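Local atomic coordinates of thymine dioxygenase (Neurospora crassa, PDB entry 5C3R), a protein that probably oxidises thymine and its 5-hydroxymethyl derivative in steps, using a metal-bound 2-oxoglutarate and molecular oxygen as cosubstrates. Residues I190-H195 / A292-P297. Residues are numbered along the deposited sequence; the frame is centred on the assembly and turned at random.
Sequences ILRLLH and AYFCNP. With HMU (5-hydroxymethyl uracil), chain G; AKG (2-oxoglutaric acid), chain F.
R192 and F294 project from neighbouring antiparallel strands of the double-stranded beta-helix (jelly-roll) core of a 2-oxoglutarate dioxygenase, on the sheet face that carries the active site. Hydrogen-bonded pairs I190–F294 and R192–A292 hold the strands in register, each with two N–H···O bonds; F294 N to I190 O is 2.7 Å. The F294 ring meets the R192 guanidinium edge to face: CE2 sits over the guanidinium, 3.7 Å from NE, with the planes 82° apart. R192 reaches past this rim because its side chain starts extended (chi1 178°, CG opposite the backbone N) and bends at chi3; E124 takes NE in a salt bridge. One face of F294 lies nearly parallel to 5-hydroxymethyl uracil, CD2 3.5 Å from C2, while its CZ edge comes 3.4 Å from O1 of 2-oxoglutarate. Were this phenylalanine an alanine, the uracil base would probably lose the ring it stacks on and the R192 guanidinium the edge that limits its swing. On the other sheet face L191 crosses Y293 at about a right angle, CB 3.9 Å from CD1, and helix 147-173 packs over both. On the active-site side, R192 NH1 donates to 2-oxoglutarate O2, which lies in the guanidinium plane at 2.9 Å.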
loop_
_atom_site.group_PDB
_atom_site.type_symbol
_atom_site.label_atom_id
_atom_site.label_comp_id
_atom_site.label_asym_id
_atom_site.label_seq_id
_atom_site.Cartn_x
_atom_site.Cartn_y
_atom_site.Cartn_z
ATOM N N ILE A 190 -5.618 -1.988 -6.721
ATOM C CA ILE A 190 -5.427 -3.358 -6.249
ATOM C C ILE A 190 -5.589 -3.430 -4.738
ATOM O O ILE A 190 -4.857 -2.788 -3.992
ATOM C CB ILE A 190 -4.048 -3.915 -6.658
ATOM C CG1 ILE A 190 -3.913 -3.972 -8.187
ATOM C CG2 ILE A 190 -3.806 -5.296 -6.059
ATOM C CD1 ILE A 190 -4.828 -4.967 -8.874
ATOM N N LEU A 191 -6.568 -4.217 -4.308
ATOM C CA LEU A 191 -6.825 -4.473 -2.898
ATOM C C LEU A 191 -6.002 -5.686 -2.487
ATOM O O LEU A 191 -6.333 -6.819 -2.854
ATOM C CB LEU A 191 -8.321 -4.733 -2.692
ATOM C CG LEU A 191 -8.840 -5.233 -1.347
ATOM C CD1 LEU A 191 -8.518 -4.254 -0.229
ATOM C CD2 LEU A 191 -10.344 -5.446 -1.457
ATOM N N ARG A 192 -4.924 -5.445 -1.744
ATOM C CA ARG A 192 -4.069 -6.521 -1.257
ATOM C C ARG A 192 -4.387 -6.851 0.198
ATOM O O ARG A 192 -4.096 -6.071 1.100
ATOM C CB ARG A 192 -2.593 -6.144 -1.396
ATOM C CG ARG A 192 -1.631 -7.204 -0.863
ATOM C CD ARG A 192 -0.180 -6.746 -0.877
ATOM N NE ARG A 192 0.547 -7.187 -2.071
ATOM C CZ ARG A 192 1.853 -6.990 -2.280
ATOM N NH1 ARG A 192 2.607 -6.344 -1.387
ATOM N NH2 ARG A 192 2.412 -7.435 -3.399
ATOM N N LEU A 193 -4.980 -8.017 0.417
ATOM C CA LEU A 193 -5.178 -8.539 1.766
ATOM C C LEU A 193 -3.885 -9.219 2.187
ATOM O O LEU A 193 -3.279 -9.940 1.395
ATOM C CB LEU A 193 -6.331 -9.542 1.801
ATOM C CG LEU A 193 -7.667 -9.064 1.225
ATOM C CD1 LEU A 193 -8.671 -10.200 1.268
ATOM C CD2 LEU A 193 -8.206 -7.859 1.977
ATOM N N LEU A 194 -3.457 -8.974 3.423
ATOM C CA LEU A 194 -2.195 -9.503 3.926
ATOM C C LEU A 194 -2.392 -10.214 5.251
ATOM O O LEU A 194 -3.128 -9.751 6.121
ATOM C CB LEU A 194 -1.173 -8.380 4.110
ATOM C CG LEU A 194 -0.440 -7.906 2.853
ATOM C CD1 LEU A 194 0.007 -6.455 2.991
ATOM C CD2 LEU A 194 0.747 -8.807 2.565
ATOM N N HIS A 195 -1.716 -11.345 5.393
ATOM C CA HIS A 195 -1.679 -12.071 6.642
ATOM C C HIS A 195 -0.238 -12.475 6.903
ATOM O O HIS A 195 0.381 -13.156 6.084
ATOM C CB HIS A 195 -2.599 -13.287 6.573
ATOM C CG HIS A 195 -2.453 -14.227 7.724
ATOM N ND1 HIS A 195 -2.250 -15.579 7.553
ATOM C CD2 HIS A 195 -2.475 -14.016 9.060
ATOM C CE1 HIS A 195 -2.162 -16.163 8.735
ATOM N NE2 HIS A 195 -2.295 -15.236 9.667
ATOM N N ALA A 292 -3.483 -3.514 2.219
ATOM C CA ALA A 292 -2.884 -2.480 1.390
ATOM C C ALA A 292 -3.718 -2.305 0.137
ATOM O O ALA A 292 -3.777 -3.194 -0.707
ATOM C CB ALA A 292 -1.457 -2.848 1.029
ATOM N N TYR A 293 -4.367 -1.153 0.021
ATOM C CA TYR A 293 -5.121 -0.822 -1.174
ATOM C C TYR A 293 -4.252 0.070 -2.054
ATOM O O TYR A 293 -4.120 1.272 -1.817
ATOM C CB TYR A 293 -6.427 -0.123 -0.794
ATOM C CG TYR A 293 -7.359 0.127 -1.951
ATOM C CD1 TYR A 293 -8.266 -0.842 -2.359
ATOM C CD2 TYR A 293 -7.346 1.339 -2.631
ATOM C CE1 TYR A 293 -9.130 -0.618 -3.417
ATOM C CE2 TYR A 293 -8.216 1.582 -3.683
ATOM C CZ TYR A 293 -9.108 0.599 -4.074
ATOM O OH TYR A 293 -9.975 0.826 -5.123
ATOM N N PHE A 294 -3.649 -0.530 -3.069
ATOM C CA PHE A 294 -2.779 0.203 -3.972
ATOM C C PHE A 294 -3.625 0.984 -4.962
ATOM O O PHE A 294 -4.379 0.394 -5.731
ATOM C CB PHE A 294 -1.844 -0.757 -4.709
ATOM C CG PHE A 294 -0.978 -1.574 -3.796
ATOM C CD1 PHE A 294 -0.086 -0.956 -2.940
ATOM C CD2 PHE A 294 -1.050 -2.960 -3.796
ATOM C CE1 PHE A 294 0.722 -1.705 -2.094
ATOM C CE2 PHE A 294 -0.245 -3.709 -2.961
ATOM C CZ PHE A 294 0.638 -3.080 -2.105
ATOM N N CYS A 295 -3.512 2.312 -4.921
ATOM C CA CYS A 295 -4.194 3.175 -5.879
ATOM C C CYS A 295 -3.237 3.524 -7.027
ATOM O O CYS A 295 -2.053 3.805 -6.797
ATOM C CB CYS A 295 -4.706 4.448 -5.202
ATOM S SG CYS A 295 -5.709 4.201 -3.704
ATOM N N ASN A 296 -3.753 3.486 -8.254
ATOM C CA ASN A 296 -2.981 3.799 -9.456
ATOM C C ASN A 296 -3.727 4.763 -10.378
ATOM O O ASN A 296 -4.956 4.822 -10.340
ATOM C CB ASN A 296 -2.719 2.525 -10.255
ATOM C CG ASN A 296 -1.960 1.485 -9.464
ATOM O OD1 ASN A 296 -0.837 1.729 -9.020
ATOM N ND2 ASN A 296 -2.556 0.310 -9.303
ATOM N N PRO A 297 -2.987 5.510 -11.219
ATOM C CA PRO A 297 -3.656 6.206 -12.312
ATOM C C PRO A 297 -4.321 5.198 -13.242
ATOM O O PRO A 297 -3.958 4.022 -13.233
ATOM C CB PRO A 297 -2.511 6.928 -13.038
ATOM C CG PRO A 297 -1.397 6.974 -12.070
ATOM C CD PRO A 297 -1.533 5.747 -11.231
HETATM N N1 HMU G . 1.973 -4.491 -5.687
HETATM C C2 HMU G . 1.249 -3.394 -6.339
HETATM O O2 HMU G . 0.356 -3.629 -7.121
HETATM N N3 HMU G . 1.624 -2.006 -6.036
HETATM C C4 HMU G . 2.677 -1.745 -5.115
HETATM O O3 HMU G . 4.345 -3.461 -2.373
HETATM O O4 HMU G . 2.967 -0.598 -4.877
HETATM C C5 HMU G . 3.384 -2.851 -4.467
HETATM C CM5 HMU G . 4.506 -2.606 -3.479
HETATM C C6 HMU G . 3.008 -4.221 -4.774
HETATM C C1 AKG F . 2.892 -3.485 0.976
HETATM O O1 AKG F . 3.297 -2.844 -0.017
HETATM O O2 AKG F . 2.195 -4.511 0.836
HETATM C C2 AKG F . 3.252 -3.017 2.324
HETATM O O5 AKG F . 3.987 -2.030 2.446
HETATM C C3 AKG F . 2.724 -3.767 3.537
HETATM C C4 AKG F . 2.836 -2.943 4.819
HETATM C C5 AKG F . 2.091 -3.585 5.976
HETATM O O3 AKG F . 1.910 -2.890 6.991
HETATM O O4 AKG F . 1.681 -4.771 5.909
#